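Local coordinates for phosphopantothenoylcysteine decarboxylase (Cryptococcus neoformans, PDB 6EOA) that binds FMN as a member of the homooligomeric flavin-containing Cys decarboxylase family and probably decarboxylates phosphopantothenoylcysteine in coenzyme A biosynthesis, at the interface of chains A and B. Numbering follows the deposited sequence. Chains: chain A/B, Phosphopantothenoylcysteine decarboxylase.

The interface of chains A and B. Residues chain A 128, 158, 160-164, 198; chain B 176, 178-179, 182, 185.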
# COMPACT_ATOMS: atom_id res chain seq x y z
N ARG A 128 -17.12 -3.21 13.66
CA ARG A 128 -18.05 -2.29 13.02
C ARG A 128 -19.42 -2.34 13.69
O ARG A 128 -20.05 -1.30 13.91
CB ARG A 128 -18.21 -2.62 11.54
CG ARG A 128 -19.37 -1.89 10.90
CD ARG A 128 -19.90 -2.64 9.71
NE ARG A 128 -20.81 -3.73 10.06
CZ ARG A 128 -21.19 -4.67 9.21
NH1 ARG A 128 -20.72 -4.67 7.97
NH2 ARG A 128 -22.03 -5.63 9.60
N SER A 158 -9.83 -1.75 6.89
CA SER A 158 -10.94 -2.66 6.61
C SER A 158 -12.15 -2.28 7.46
O SER A 158 -13.29 -2.31 6.99
CB SER A 158 -10.55 -4.11 6.87
OG SER A 158 -9.76 -4.62 5.80
N LEU A 160 -12.86 0.79 8.73
CA LEU A 160 -13.41 2.04 8.22
C LEU A 160 -14.18 1.83 6.92
O LEU A 160 -15.25 2.41 6.72
CB LEU A 160 -12.29 3.06 8.00
CG LEU A 160 -11.74 3.69 9.28
CD1 LEU A 160 -10.35 4.27 9.05
CD2 LEU A 160 -12.68 4.76 9.80
N ARG A 161 -13.64 0.98 6.04
CA ARG A 161 -14.27 0.70 4.75
C ARG A 161 -15.59 -0.05 4.93
O ARG A 161 -16.50 0.10 4.12
CB ARG A 161 -13.32 -0.12 3.87
CG ARG A 161 -13.77 -0.24 2.42
CD ARG A 161 -13.64 1.08 1.67
NE ARG A 161 -13.07 0.91 0.33
CZ ARG A 161 -13.75 0.47 -0.71
NH1 ARG A 161 -15.03 0.16 -0.58
NH2 ARG A 161 -13.15 0.33 -1.89
N ALA A 162 -15.69 -0.83 5.99
CA ALA A 162 -16.85 -1.68 6.22
C ALA A 162 -17.96 -0.98 7.00
O ALA A 162 -19.06 -1.51 7.11
CB ALA A 162 -16.45 -2.96 6.93
N LEU A 163 -17.67 0.19 7.54
CA LEU A 163 -18.64 0.91 8.37
C LEU A 163 -19.96 1.19 7.65
O LEU A 163 -20.00 1.30 6.42
CB LEU A 163 -18.06 2.24 8.86
CG LEU A 163 -17.05 2.19 10.00
CD1 LEU A 163 -16.69 3.60 10.40
CD2 LEU A 163 -17.60 1.42 11.18
N GLY A 164 -21.03 1.30 8.42
CA GLY A 164 -22.30 1.79 7.91
C GLY A 164 -22.41 3.27 8.23
O GLY A 164 -21.74 3.75 9.15
N TYR A 198 -16.84 12.06 7.14
CA TYR A 198 -16.04 12.01 8.36
C TYR A 198 -15.90 13.41 8.96
O TYR A 198 -15.82 14.40 8.23
CB TYR A 198 -14.65 11.42 8.11
CG TYR A 198 -14.59 9.96 7.70
CD1 TYR A 198 -15.75 9.24 7.42
CD2 TYR A 198 -13.37 9.30 7.59
CE1 TYR A 198 -15.70 7.91 7.05
CE2 TYR A 198 -13.31 7.97 7.22
CZ TYR A 198 -14.47 7.28 6.95
OH TYR A 198 -14.42 5.95 6.58
N ASN B 176 -18.12 -7.56 1.64
CA ASN B 176 -19.20 -7.25 2.56
C ASN B 176 -20.04 -6.14 1.95
O ASN B 176 -19.50 -5.24 1.31
CB ASN B 176 -18.66 -6.85 3.93
CG ASN B 176 -19.76 -6.39 4.87
OD1 ASN B 176 -19.99 -5.19 5.01
ND2 ASN B 176 -20.43 -7.33 5.50
N TYR B 178 -21.55 -3.60 3.01
CA TYR B 178 -21.26 -2.23 3.41
C TYR B 178 -19.95 -1.74 2.81
O TYR B 178 -19.73 -0.53 2.69
CB TYR B 178 -21.24 -2.12 4.94
CG TYR B 178 -22.63 -2.04 5.53
CD1 TYR B 178 -23.56 -1.13 5.04
CD2 TYR B 178 -23.02 -2.89 6.55
CE1 TYR B 178 -24.83 -1.05 5.57
CE2 TYR B 178 -24.30 -2.83 7.08
CZ TYR B 178 -25.20 -1.91 6.59
OH TYR B 178 -26.47 -1.83 7.11
N MET B 179 -19.08 -2.66 2.42
CA MET B 179 -17.88 -2.28 1.68
C MET B 179 -18.26 -1.93 0.25
O MET B 179 -17.74 -0.97 -0.32
CB MET B 179 -16.83 -3.39 1.69
CG MET B 179 -16.00 -3.46 2.96
SD MET B 179 -14.43 -4.31 2.69
CE MET B 179 -13.72 -4.27 4.33
N HIS B 182 -19.99 1.45 0.02
CA HIS B 182 -19.07 2.57 0.28
C HIS B 182 -18.97 3.47 -0.96
O HIS B 182 -19.00 2.98 -2.09
CB HIS B 182 -17.70 2.03 0.69
CG HIS B 182 -16.80 3.05 1.31
ND1 HIS B 182 -15.97 3.86 0.58
CD2 HIS B 182 -16.59 3.37 2.61
CE1 HIS B 182 -15.29 4.65 1.39
NE2 HIS B 182 -15.64 4.37 2.63
N THR B 185 -16.35 2.74 -3.80
CA THR B 185 -16.49 1.54 -4.61
C THR B 185 -16.93 1.88 -6.03
O THR B 185 -16.34 1.43 -7.01
CB THR B 185 -17.50 0.56 -3.99
OG1 THR B 185 -16.99 0.08 -2.75
CG2 THR B 185 -17.75 -0.61 -4.93
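Helix ends of one subunit (155-162, with A:Arg128 of 123-130) dock here against helix 177-180 and the start of helix 183-195 in a second copy of the same protein, a heterologous patch that helps join neighbouring subunits of the trimer, the homooligomeric form expected of this flavoprotein family. It illustrates how one long side chain can combine apolar packing through its alkyl part with a hydrogen bond from its tip. A:Arg161, near the C-terminal end of helix 155-162, leaves the backbone with CG anti to N (chi1 -169°) and bends at chi2 and chi3, so that its alkyl stretch crosses B:His182 and its guanidinium reaches B:Thr185. CD of A:Arg161 lies over the centre of the imidazole face of B:His182, 3.7 Å from the ring centroid, a CH-pi contact. Farther out, NH1 of A:Arg161 donates a hydrogen bond to the hydroxyl OG1 of B:Thr185 (2.9 Å); the hydroxyl lies close to the guanidinium plane and the bond is moderately bent, at 150° at the hydrogen. OG1 of B:Thr185 in turn donates to the backbone O of B:Met179 at 2.7 Å, in the carbonyl plane. The B:Met179 carbonyl thus fixes the rotation of the threonine and leaves its oxygen oriented to accept from the arginine; the positive charge nearby may strengthen this relay. That same O of B:Met179 lies at the guanidinium edge, 2.9 Å from NH1 of A:Arg161, but the N-H points elsewhere.

Crossing the arginine at about a right angle, the extended B:Met179 chain packs across the helix: CG of B:Met179 sits 3.8 Å from CA of A:Ala162, and the terminal methyl CE reaches the backbone of A:Ser158. On the other flank B:Tyr178 leans over the helix end, its ring edge turned to the guanidinium face of A:Arg128, offset toward the rim, the planes almost perpendicular (87°), with CZ of A:Arg128 3.7 Å from CD2 of B:Tyr178. A:Arg128 also meets B:Asn176 tip to tip, without a well-aimed N-H. The amide oxygen OD1 of B:Asn176 instead accepts from the backbone N of B:Tyr178 at 3.0 Å, the donor lying above the carbonyl plane.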